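Local atomic coordinates of beta-amyloid-like protein (Caenorhabditis elegans, PDB entry 3K66), a protein that probably acts in cell adhesion and neural development as a worm homologue of the human amyloid precursor protein, binding heparin through its helical E2 domain. Residues Val199-Trp202 / Lys203-Asp207; Asp140-His143 / Thr144-Tyr148; Val166-Arg169 / Leu170-Asp174. One frame throughout, in Å; residues are numbered along the deposited sequence.

All three contacts are single stretches of helix, each joining side chains one turn apart, and their three helices pack against one another. Contact 2, on helix 123-154, lies nearest the middle of the chain, its centre about 7 Å from the centre of the chain; its D140 and T144 are buried. Contact 3, on helix 163-182, is partly buried, with V166 and I173 inside and a histidine-tyrosine pair on the exposed flank. Contact 1, on helix 195-209, is a surface contact built from aromatic rings and charges. L170 packs on R141 and L145, joining contacts 2 and 3, whereas R206 of contact 1 forms a salt bridge with D174 of contact 3.

Contact 1: Val199-Trp202 / Lys203-Asp207; sequences VTYW and KDYRD
Y201 and Y205, one helical turn apart, lay their rings side by side and pointing the same way. The planes are 26° apart, yet with centroids separated by 5.7 Å they have slid so far that they barely overlap. What covers one face of the Y201 ring is the CB of Y205, offset toward the rim. The phenol oxygen reaches farther: Y201 OH lies 3.7 Å from Y205 CD1, and it is hydrogen-bonded to NE of R135. In both tyrosines CG stands anti to the backbone N (chi1 178° in Y201), which carries the two rings out on the same flank.

W202 and R206 repeat this spacing on another flank, with indole and guanidinium planes 78° apart. R206 NH2 approaches W202 NE1 obliquely at 3.9 Å; its charge is met by salt bridges to E138 and D174, and W202 NE1 makes a weak hydrogen bond to the same E138. On the exposed side, K203 bends at chi2 and chi4 so that NZ meets the syn lone pair of D207 OD2 at 2.6 Å, a salt bridge that suits an i, i+4 pair of opposite charges.

Tyrosine and tryptophan serve here because each combines an apolar ring with a polar group at a partly covered surface. W202 packs on I134 of helix 123-154 and on I177 and L181 of helix 163-182, while Y201 and Y205 rest on helix 123-154 alongside K131 and R135.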
ATOM      1  N   VAL A 199     -23.131 -12.521   7.904  1.00 56.65           N
ATOM      2  CA  VAL A 199     -23.471 -11.179   7.402  1.00 56.27           C
ATOM      3  C   VAL A 199     -23.125 -10.103   8.437  1.00 56.13           C
ATOM      4  O   VAL A 199     -22.516  -9.085   8.109  1.00 53.39           O
ATOM      5  CB  VAL A 199     -24.979 -11.041   7.008  1.00 57.02           C
ATOM      6  CG1 VAL A 199     -25.272  -9.610   6.614  1.00 54.75           C
ATOM      7  CG2 VAL A 199     -25.324 -11.950   5.831  1.00 55.92           C
ATOM      8  N   THR A 200     -23.522 -10.325   9.687  1.00 57.61           N
ATOM      9  CA  THR A 200     -23.206  -9.374  10.744  1.00 57.73           C
ATOM     10  C   THR A 200     -21.680  -9.286  10.888  1.00 58.12           C
ATOM     11  O   THR A 200     -21.095  -8.194  11.013  1.00 55.92           O
ATOM     12  CB  THR A 200     -23.847  -9.794  12.064  1.00 57.54           C
ATOM     13  OG1 THR A 200     -25.261  -9.918  11.870  1.00 57.50           O
ATOM     14  CG2 THR A 200     -23.570  -8.742  13.162  1.00 56.99           C
ATOM     15  N   TYR A 201     -21.035 -10.446  10.836  1.00 58.07           N
ATOM     16  CA  TYR A 201     -19.588 -10.495  10.935  1.00 58.40           C
ATOM     17  C   TYR A 201     -18.986  -9.617   9.861  1.00 58.73           C
ATOM     18  O   TYR A 201     -18.004  -8.912  10.087  1.00 59.44           O
ATOM     19  CB  TYR A 201     -19.062 -11.915  10.756  1.00 60.07           C
ATOM     20  CG  TYR A 201     -17.547 -11.996  10.798  1.00 61.42           C
ATOM     21  CD1 TYR A 201     -16.848 -11.879  11.999  1.00 60.94           C
ATOM     22  CD2 TYR A 201     -16.814 -12.184   9.625  1.00 61.19           C
ATOM     23  CE1 TYR A 201     -15.463 -11.952  12.025  1.00 61.80           C
ATOM     24  CE2 TYR A 201     -15.440 -12.258   9.641  1.00 61.37           C
ATOM     25  CZ  TYR A 201     -14.769 -12.141  10.848  1.00 62.31           C
ATOM     26  OH  TYR A 201     -13.395 -12.224  10.864  1.00 62.32           O
ATOM     27  N   TRP A 202     -19.570  -9.673   8.674  1.00 56.70           N
ATOM     28  CA  TRP A 202     -19.079  -8.868   7.559  1.00 53.08           C
ATOM     29  C   TRP A 202     -19.240  -7.385   7.888  1.00 54.40           C
ATOM     30  O   TRP A 202     -18.307  -6.617   7.735  1.00 53.90           O
ATOM     31  CB  TRP A 202     -19.845  -9.242   6.291  1.00 49.80           C
ATOM     32  CG  TRP A 202     -19.503  -8.486   5.066  1.00 44.80           C
ATOM     33  CD1 TRP A 202     -18.350  -7.804   4.806  1.00 46.94           C
ATOM     34  CD2 TRP A 202     -20.242  -8.489   3.844  1.00 43.61           C
ATOM     35  NE1 TRP A 202     -18.318  -7.401   3.482  1.00 41.27           N
ATOM     36  CE2 TRP A 202     -19.467  -7.810   2.878  1.00 42.00           C
ATOM     37  CE3 TRP A 202     -21.481  -9.008   3.478  1.00 41.42           C
ATOM     38  CZ2 TRP A 202     -19.892  -7.645   1.561  1.00 44.02           C
ATOM     39  CZ3 TRP A 202     -21.914  -8.847   2.162  1.00 43.63           C
ATOM     40  CH2 TRP A 202     -21.117  -8.169   1.213  1.00 43.95           C
ATOM     41  N   LYS A 203     -20.416  -6.981   8.358  1.00 52.88           N
ATOM     42  CA  LYS A 203     -20.634  -5.583   8.702  1.00 53.82           C
ATOM     43  C   LYS A 203     -19.693  -5.200   9.852  1.00 56.32           C
ATOM     44  O   LYS A 203     -19.036  -4.148   9.820  1.00 54.72           O
ATOM     45  CB  LYS A 203     -22.098  -5.345   9.093  1.00 53.86           C
ATOM     46  CG  LYS A 203     -22.395  -3.987   9.717  1.00 54.47           C
ATOM     47  CD  LYS A 203     -22.216  -4.006  11.242  1.00 56.27           C
ATOM     48  CE  LYS A 203     -22.974  -2.852  11.924  1.00 53.91           C
ATOM     49  NZ  LYS A 203     -22.581  -1.512  11.357  1.00 54.20           N
ATOM     50  N   ASP A 204     -19.625  -6.067  10.863  1.00 58.25           N
ATOM     51  CA  ASP A 204     -18.750  -5.819  11.999  1.00 57.99           C
ATOM     52  C   ASP A 204     -17.291  -5.759  11.554  1.00 57.45           C
ATOM     53  O   ASP A 204     -16.575  -4.814  11.872  1.00 57.27           O
ATOM     54  CB  ASP A 204     -18.930  -6.887  13.088  1.00 58.81           C
ATOM     55  CG  ASP A 204     -20.181  -6.655  13.913  1.00 61.44           C
ATOM     56  OD1 ASP A 204     -20.534  -5.466  14.069  1.00 62.36           O
ATOM     57  OD2 ASP A 204     -20.802  -7.634  14.403  1.00 62.58           O
ATOM     58  N   TYR A 205     -16.840  -6.757  10.802  1.00 56.15           N
ATOM     59  CA  TYR A 205     -15.459  -6.758  10.356  1.00 56.06           C
ATOM     60  C   TYR A 205     -15.120  -5.536   9.529  1.00 55.32           C
ATOM     61  O   TYR A 205     -14.056  -4.970   9.691  1.00 55.19           O
ATOM     62  CB  TYR A 205     -15.133  -7.998   9.543  1.00 57.04           C
ATOM     63  CG  TYR A 205     -13.646  -8.120   9.319  1.00 57.91           C
ATOM     64  CD1 TYR A 205     -12.805  -8.562  10.343  1.00 59.47           C
ATOM     65  CD2 TYR A 205     -13.073  -7.773   8.098  1.00 58.49           C
ATOM     66  CE1 TYR A 205     -11.429  -8.657  10.154  1.00 60.53           C
ATOM     67  CE2 TYR A 205     -11.701  -7.866   7.895  1.00 60.44           C
ATOM     68  CZ  TYR A 205     -10.885  -8.314   8.933  1.00 61.22           C
ATOM     69  OH  TYR A 205      -9.535  -8.459   8.743  1.00 61.01           O
ATOM     70  N   ARG A 206     -15.998  -5.130   8.621  1.00 56.72           N
ATOM     71  CA  ARG A 206     -15.699  -3.942   7.834  1.00 56.52           C
ATOM     72  C   ARG A 206     -15.614  -2.716   8.748  1.00 58.64           C
ATOM     73  O   ARG A 206     -14.697  -1.900   8.622  1.00 58.48           O
ATOM     74  CB  ARG A 206     -16.744  -3.695   6.755  1.00 53.59           C
ATOM     75  CG  ARG A 206     -16.528  -2.355   6.089  1.00 54.30           C
ATOM     76  CD  ARG A 206     -17.454  -2.135   4.916  1.00 52.28           C
ATOM     77  NE  ARG A 206     -17.123  -3.047   3.829  1.00 55.75           N
ATOM     78  CZ  ARG A 206     -17.779  -3.103   2.675  1.00 53.09           C
ATOM     79  NH1 ARG A 206     -18.801  -2.283   2.487  1.00 53.50           N
ATOM     80  NH2 ARG A 206     -17.432  -3.979   1.724  1.00 50.41           N
ATOM     81  N   ASP A 207     -16.562  -2.576   9.671  1.00 60.29           N
ATOM     82  CA  ASP A 207     -16.526  -1.425  10.568  1.00 61.62           C
ATOM     83  C   ASP A 207     -15.161  -1.265  11.236  1.00 63.47           C
ATOM     84  O   ASP A 207     -14.646  -0.152  11.309  1.00 63.77           O
ATOM     85  CB  ASP A 207     -17.620  -1.507  11.643  1.00 59.32           C
ATOM     86  CG  ASP A 207     -18.995  -1.100  11.118  1.00 59.26           C
ATOM     87  OD1 ASP A 207     -19.054  -0.333  10.121  1.00 57.55           O
ATOM     88  OD2 ASP A 207     -20.020  -1.531  11.715  1.00 57.96           O
TER

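Contact 2: Asp140-His143 / Thr144-Tyr148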
ATOM      1  N   ASP A 140      -8.631  -6.828   1.232  1.00 60.28           N
ATOM      2  CA  ASP A 140      -8.371  -6.319  -0.109  1.00 59.59           C
ATOM      3  C   ASP A 140      -8.948  -4.904  -0.217  1.00 58.90           C
ATOM      4  O   ASP A 140      -8.318  -3.997  -0.760  1.00 58.98           O
ATOM      5  CB  ASP A 140      -9.004  -7.243  -1.160  1.00 58.78           C
ATOM      6  CG  ASP A 140      -8.563  -6.916  -2.576  1.00 59.06           C
ATOM      7  OD1 ASP A 140      -7.823  -5.926  -2.783  1.00 57.76           O
ATOM      8  OD2 ASP A 140      -8.965  -7.656  -3.491  1.00 56.76           O
ATOM      9  N   ARG A 141     -10.161  -4.723   0.293  1.00 57.77           N
ATOM     10  CA  ARG A 141     -10.823  -3.422   0.251  1.00 57.94           C
ATOM     11  C   ARG A 141      -9.977  -2.403   1.010  1.00 58.55           C
ATOM     12  O   ARG A 141      -9.568  -1.385   0.466  1.00 59.04           O
ATOM     13  CB  ARG A 141     -12.228  -3.528   0.869  1.00 55.30           C
ATOM     14  CG  ARG A 141     -13.106  -2.297   0.788  1.00 53.77           C
ATOM     15  CD  ARG A 141     -14.497  -2.680   1.198  1.00 51.81           C
ATOM     16  NE  ARG A 141     -15.430  -1.575   1.276  1.00 54.89           N
ATOM     17  CZ  ARG A 141     -15.416  -0.639   2.219  1.00 56.26           C
ATOM     18  NH1 ARG A 141     -14.504  -0.666   3.179  1.00 56.27           N
ATOM     19  NH2 ARG A 141     -16.328   0.332   2.199  1.00 56.41           N
ATOM     20  N   MET A 142      -9.699  -2.696   2.269  1.00 60.97           N
ATOM     21  CA  MET A 142      -8.909  -1.803   3.097  1.00 65.24           C
ATOM     22  C   MET A 142      -7.639  -1.330   2.381  1.00 64.26           C
ATOM     23  O   MET A 142      -7.374  -0.133   2.311  1.00 65.67           O
ATOM     24  CB  MET A 142      -8.556  -2.488   4.415  1.00 67.01           C
ATOM     25  CG  MET A 142      -7.587  -1.696   5.255  1.00 75.96           C
ATOM     26  SD  MET A 142      -6.907  -2.729   6.555  1.00 81.31           S
ATOM     27  CE  MET A 142      -6.031  -3.906   5.605  1.00 85.17           C
ATOM     28  N   HIS A 143      -6.860  -2.259   1.844  1.00 64.17           N
ATOM     29  CA  HIS A 143      -5.652  -1.861   1.144  1.00 66.38           C
ATOM     30  C   HIS A 143      -5.950  -0.985  -0.058  1.00 63.55           C
ATOM     31  O   HIS A 143      -5.267   0.003  -0.292  1.00 63.28           O
ATOM     32  CB  HIS A 143      -4.860  -3.071   0.668  1.00 71.71           C
ATOM     33  CG  HIS A 143      -4.005  -3.685   1.731  1.00 79.86           C
ATOM     34  ND1 HIS A 143      -2.630  -3.560   1.743  1.00 83.48           N
ATOM     35  CD2 HIS A 143      -4.321  -4.437   2.812  1.00 82.56           C
ATOM     36  CE1 HIS A 143      -2.141  -4.213   2.783  1.00 86.21           C
ATOM     37  NE2 HIS A 143      -3.145  -4.755   3.448  1.00 85.09           N
ATOM     38  N   THR A 144      -6.971  -1.327  -0.830  1.00 60.91           N
ATOM     39  CA  THR A 144      -7.253  -0.524  -2.002  1.00 60.14           C
ATOM     40  C   THR A 144      -7.587   0.898  -1.606  1.00 60.49           C
ATOM     41  O   THR A 144      -7.016   1.840  -2.143  1.00 59.59           O
ATOM     42  CB  THR A 144      -8.410  -1.081  -2.827  1.00 58.94           C
ATOM     43  OG1 THR A 144      -8.186  -2.468  -3.098  1.00 58.84           O
ATOM     44  CG2 THR A 144      -8.515  -0.328  -4.145  1.00 56.82           C
ATOM     45  N   LEU A 145      -8.527   1.051  -0.682  1.00 61.17           N
ATOM     46  CA  LEU A 145      -8.920   2.366  -0.195  1.00 61.69           C
ATOM     47  C   LEU A 145      -7.687   3.118   0.291  1.00 65.50           C
ATOM     48  O   LEU A 145      -7.438   4.272  -0.083  1.00 67.59           O
ATOM     49  CB  LEU A 145      -9.922   2.210   0.957  1.00 58.86           C
ATOM     50  CG  LEU A 145     -11.349   1.898   0.509  1.00 58.02           C
ATOM     51  CD1 LEU A 145     -12.220   1.556   1.698  1.00 56.11           C
ATOM     52  CD2 LEU A 145     -11.896   3.100  -0.223  1.00 53.49           C
ATOM     53  N   ASN A 146      -6.909   2.460   1.134  1.00 67.37           N
ATOM     54  CA  ASN A 146      -5.712   3.095   1.657  1.00 70.30           C
ATOM     55  C   ASN A 146      -4.796   3.579   0.536  1.00 73.32           C
ATOM     56  O   ASN A 146      -4.296   4.694   0.589  1.00 75.65           O
ATOM     57  CB  ASN A 146      -4.991   2.147   2.623  1.00 66.40           C
ATOM     58  CG  ASN A 146      -5.736   2.000   3.949  1.00 64.33           C
ATOM     59  OD1 ASN A 146      -5.454   1.100   4.743  1.00 65.22           O
ATOM     60  ND2 ASN A 146      -6.699   2.897   4.191  1.00 61.16           N
ATOM     61  N   ARG A 147      -4.619   2.774  -0.502  1.00 75.92           N
ATOM     62  CA  ARG A 147      -3.782   3.184  -1.622  1.00 79.35           C
ATOM     63  C   ARG A 147      -4.335   4.499  -2.211  1.00 77.40           C
ATOM     64  O   ARG A 147      -3.602   5.441  -2.493  1.00 77.76           O
ATOM     65  CB  ARG A 147      -3.768   2.079  -2.687  1.00 84.92           C
ATOM     66  CG  ARG A 147      -2.556   2.089  -3.636  1.00 94.32           C
ATOM     67  CD  ARG A 147      -2.413   0.717  -4.305  1.00102.76           C
ATOM     68  NE  ARG A 147      -1.293   0.626  -5.245  1.00108.95           N
ATOM     69  CZ  ARG A 147      -1.258   1.220  -6.442  1.00110.25           C
ATOM     70  NH1 ARG A 147      -2.283   1.965  -6.868  1.00110.37           N
ATOM     71  NH2 ARG A 147      -0.201   1.064  -7.230  1.00109.51           N
ATOM     72  N   TYR A 148      -5.648   4.557  -2.376  1.00 76.13           N
ATOM     73  CA  TYR A 148      -6.311   5.731  -2.915  1.00 75.27           C
ATOM     74  C   TYR A 148      -6.082   6.900  -1.985  1.00 75.24           C
ATOM     75  O   TYR A 148      -6.011   8.052  -2.422  1.00 74.25           O
ATOM     76  CB  TYR A 148      -7.808   5.458  -3.045  1.00 75.01           C
ATOM     77  CG  TYR A 148      -8.618   6.596  -3.602  1.00 73.87           C
ATOM     78  CD1 TYR A 148      -8.384   7.064  -4.883  1.00 73.89           C
ATOM     79  CD2 TYR A 148      -9.629   7.194  -2.850  1.00 73.69           C
ATOM     80  CE1 TYR A 148      -9.134   8.103  -5.411  1.00 75.76           C
ATOM     81  CE2 TYR A 148     -10.388   8.230  -3.367  1.00 74.84           C
ATOM     82  CZ  TYR A 148     -10.133   8.679  -4.648  1.00 75.37           C
ATOM     83  OH  TYR A 148     -10.880   9.708  -5.177  1.00 76.58           O
TER
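The hydroxyl of T144 donates to the carbonyl oxygen of D140, one turn back, with OG1 2.8 Å from D140 O. That oxygen also accepts the backbone N-H of T144, at 3.0 Å from N to O. The two donors arrive from opposite faces of the carbonyl plane, the hydroxyl 36° out of it. With OG1 beside its own backbone N (chi1 -51°), threonine can satisfy its hydroxyl within the helix and present its methyl group to the surroundings, which suits a buried position.

One residue further along, the methyl CD1 of L145 packs over one face of the R141 guanidinium, 3.5 Å from R141 NH1, and also approaches the arginine's CG. M142 and N146 meet more loosely, M142 CG being 3.6 Å from N146 OD1 toward the exposed side.

In the next shell, K103 forms a salt bridge with OD2 of buried D140 and would offset its charge. L170 packs against both R141 and L145, and R169 touches T144. R141 NE has a long, weak ion pair with E138 and lies close to R206 NH2, so the acidic group probably eases the approach of two like charges.

Threonine bonding back to the i-4 carbonyl is a familiar motif of helix interiors; here it lies within helix 123-154 of the helical E2 domain.

Contact 3: Val166-Arg169 / Leu170-Asp174; sequences VIHR and LRYID
H168 and Y172 cross obliquely one turn apart, their ring planes at 58° and their centroids separated by 4.8 Å. The tyrosine brings one side of its ring over a face of the imidazole: Y172 CD2 lies above it, offset toward the rim, and Y172 CE2 is near NE2. H168 reaches this place because its CG is anti to the backbone N (chi1 -177°), turning the imidazole along the helix toward the next turn. The tyrosine is also set against the backbone, with H168 O at the edge of its ring and in its plane, 3.5 Å from Y172 CD2. Both residues are exposed, a setting that suits flat groups able to cover each other while keeping polar atoms near solvent.

I167 and R171 run side by side in the same direction. The methyl CG2 of I167 sits over one face of the R171 guanidinium, 3.4 Å from NH1; the long arginine chain, extended from CG to NE, brings its guanidinium back over this methyl at the surface, so that the charged end can stay near solvent while its flat face rests on the apolar branch.

A third pair, V166 and L170, is purely apolar: V166 CG1 meets L170 CD1 at 3.7 Å, and the two side chains point the same way. Such branched aliphatic residues suit the covered side of an amphipathic helix; V166 and I173 are buried there, and L170 is partly covered.

Backbone hydrogen bonds from i+4 to i run through the whole segment and keep these pairs one turn apart.

Helix 163-182 packs this covered side against helix 123-154, where I173 lies on E137, and near D174 it comes up to helix 195-209.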
ATOM      1  N   VAL A 166     -10.606   2.040  -8.430  1.00 72.10           N
ATOM      2  CA  VAL A 166     -10.964   1.760  -7.038  1.00 70.19           C
ATOM      3  C   VAL A 166     -12.437   1.396  -6.940  1.00 70.56           C
ATOM      4  O   VAL A 166     -12.788   0.419  -6.284  1.00 70.36           O
ATOM      5  CB  VAL A 166     -10.674   2.986  -6.120  1.00 69.80           C
ATOM      6  CG1 VAL A 166     -11.299   2.804  -4.747  1.00 68.87           C
ATOM      7  CG2 VAL A 166      -9.172   3.178  -5.963  1.00 70.09           C
ATOM      8  N   ILE A 167     -13.298   2.179  -7.587  1.00 70.74           N
ATOM      9  CA  ILE A 167     -14.720   1.884  -7.565  1.00 69.83           C
ATOM     10  C   ILE A 167     -14.995   0.539  -8.230  1.00 70.49           C
ATOM     11  O   ILE A 167     -15.962  -0.123  -7.887  1.00 71.73           O
ATOM     12  CB  ILE A 167     -15.565   2.968  -8.291  1.00 70.77           C
ATOM     13  CG1 ILE A 167     -15.367   4.346  -7.640  1.00 70.91           C
ATOM     14  CG2 ILE A 167     -17.041   2.586  -8.247  1.00 70.13           C
ATOM     15  CD1 ILE A 167     -16.078   5.484  -8.341  1.00 69.42           C
ATOM     16  N   HIS A 168     -14.157   0.124  -9.177  1.00 69.34           N
ATOM     17  CA  HIS A 168     -14.360  -1.159  -9.860  1.00 68.54           C
ATOM     18  C   HIS A 168     -13.983  -2.321  -8.953  1.00 66.66           C
ATOM     19  O   HIS A 168     -14.670  -3.341  -8.916  1.00 66.03           O
ATOM     20  CB  HIS A 168     -13.534  -1.226 -11.139  1.00 69.82           C
ATOM     21  CG  HIS A 168     -13.759  -2.478 -11.922  1.00 72.90           C
ATOM     22  ND1 HIS A 168     -12.857  -3.523 -11.938  1.00 74.19           N
ATOM     23  CD2 HIS A 168     -14.810  -2.876 -12.678  1.00 74.85           C
ATOM     24  CE1 HIS A 168     -13.343  -4.506 -12.670  1.00 76.47           C
ATOM     25  NE2 HIS A 168     -14.526  -4.142 -13.132  1.00 77.06           N
ATOM     26  N   ARG A 169     -12.886  -2.168  -8.221  1.00 65.23           N
ATOM     27  CA  ARG A 169     -12.451  -3.205  -7.292  1.00 66.13           C
ATOM     28  C   ARG A 169     -13.461  -3.369  -6.162  1.00 62.97           C
ATOM     29  O   ARG A 169     -13.882  -4.476  -5.850  1.00 62.96           O
ATOM     30  CB  ARG A 169     -11.105  -2.847  -6.681  1.00 68.70           C
ATOM     31  CG  ARG A 169      -9.921  -3.454  -7.381  1.00 75.69           C
ATOM     32  CD  ARG A 169      -8.725  -3.381  -6.469  1.00 82.12           C
ATOM     33  NE  ARG A 169      -7.769  -4.438  -6.754  1.00 86.18           N
ATOM     34  CZ  ARG A 169      -6.474  -4.220  -6.935  1.00 90.01           C
ATOM     35  NH1 ARG A 169      -5.992  -2.982  -6.854  1.00 91.00           N
ATOM     36  NH2 ARG A 169      -5.662  -5.232  -7.215  1.00 91.27           N
ATOM     37  N   LEU A 170     -13.849  -2.254  -5.552  1.00 63.87           N
ATOM     38  CA  LEU A 170     -14.791  -2.299  -4.442  1.00 64.80           C
ATOM     39  C   LEU A 170     -16.134  -2.925  -4.820  1.00 62.16           C
ATOM     40  O   LEU A 170     -16.780  -3.576  -3.995  1.00 60.82           O
ATOM     41  CB  LEU A 170     -14.978  -0.895  -3.845  1.00 63.75           C
ATOM     42  CG  LEU A 170     -13.737  -0.382  -3.103  1.00 64.31           C
ATOM     43  CD1 LEU A 170     -13.881   1.067  -2.660  1.00 66.51           C
ATOM     44  CD2 LEU A 170     -13.533  -1.241  -1.904  1.00 66.68           C
ATOM     45  N   ARG A 171     -16.532  -2.753  -6.076  1.00 61.27           N
ATOM     46  CA  ARG A 171     -17.789  -3.306  -6.574  1.00 62.87           C
ATOM     47  C   ARG A 171     -17.702  -4.826  -6.621  1.00 60.63           C
ATOM     48  O   ARG A 171     -18.552  -5.539  -6.064  1.00 61.53           O
ATOM     49  CB  ARG A 171     -18.080  -2.778  -7.972  1.00 65.98           C
ATOM     50  CG  ARG A 171     -19.448  -2.184  -8.115  1.00 74.94           C
ATOM     51  CD  ARG A 171     -19.444  -1.182  -9.242  1.00 83.57           C
ATOM     52  NE  ARG A 171     -20.468  -0.156  -9.075  1.00 88.07           N
ATOM     53  CZ  ARG A 171     -20.404   1.049  -9.638  1.00 89.98           C
ATOM     54  NH1 ARG A 171     -19.363   1.382 -10.400  1.00 88.85           N
ATOM     55  NH2 ARG A 171     -21.383   1.925  -9.444  1.00 91.23           N
ATOM     56  N   TYR A 172     -16.678  -5.328  -7.297  1.00 56.06           N
ATOM     57  CA  TYR A 172     -16.534  -6.763  -7.397  1.00 54.04           C
ATOM     58  C   TYR A 172     -16.259  -7.451  -6.077  1.00 51.46           C
ATOM     59  O   TYR A 172     -16.587  -8.617  -5.909  1.00 51.15           O
ATOM     60  CB  TYR A 172     -15.458  -7.130  -8.409  1.00 53.28           C
ATOM     61  CG  TYR A 172     -15.990  -7.190  -9.805  1.00 54.71           C
ATOM     62  CD1 TYR A 172     -16.608  -8.348 -10.296  1.00 56.46           C
ATOM     63  CD2 TYR A 172     -15.895  -6.083 -10.643  1.00 57.63           C
ATOM     64  CE1 TYR A 172     -17.111  -8.395 -11.583  1.00 56.23           C
ATOM     65  CE2 TYR A 172     -16.402  -6.121 -11.939  1.00 57.38           C
ATOM     66  CZ  TYR A 172     -17.006  -7.278 -12.399  1.00 57.17           C
ATOM     67  OH  TYR A 172     -17.524  -7.301 -13.672  1.00 59.49           O
ATOM     68  N   ILE A 173     -15.639  -6.762  -5.132  1.00 49.72           N
ATOM     69  CA  ILE A 173     -15.404  -7.416  -3.849  1.00 50.38           C
ATOM     70  C   ILE A 173     -16.767  -7.703  -3.234  1.00 51.37           C
ATOM     71  O   ILE A 173     -17.039  -8.802  -2.727  1.00 48.99           O
ATOM     72  CB  ILE A 173     -14.565  -6.553  -2.884  1.00 49.95           C
ATOM     73  CG1 ILE A 173     -13.113  -6.522  -3.390  1.00 49.22           C
ATOM     74  CG2 ILE A 173     -14.624  -7.169  -1.469  1.00 48.06           C
ATOM     75  CD1 ILE A 173     -12.232  -5.599  -2.652  1.00 48.32           C
ATOM     76  N   ASP A 174     -17.646  -6.714  -3.318  1.00 50.14           N
ATOM     77  CA  ASP A 174     -18.981  -6.912  -2.804  1.00 52.14           C
ATOM     78  C   ASP A 174     -19.603  -8.082  -3.578  1.00 53.12           C
ATOM     79  O   ASP A 174     -20.041  -9.063  -2.976  1.00 53.72           O
ATOM     80  CB  ASP A 174     -19.829  -5.642  -2.964  1.00 53.33           C
ATOM     81  CG  ASP A 174     -19.622  -4.630  -1.830  1.00 53.41           C
ATOM     82  OD1 ASP A 174     -18.631  -4.712  -1.056  1.00 54.00           O
ATOM     83  OD2 ASP A 174     -20.473  -3.728  -1.739  1.00 54.46           O
TER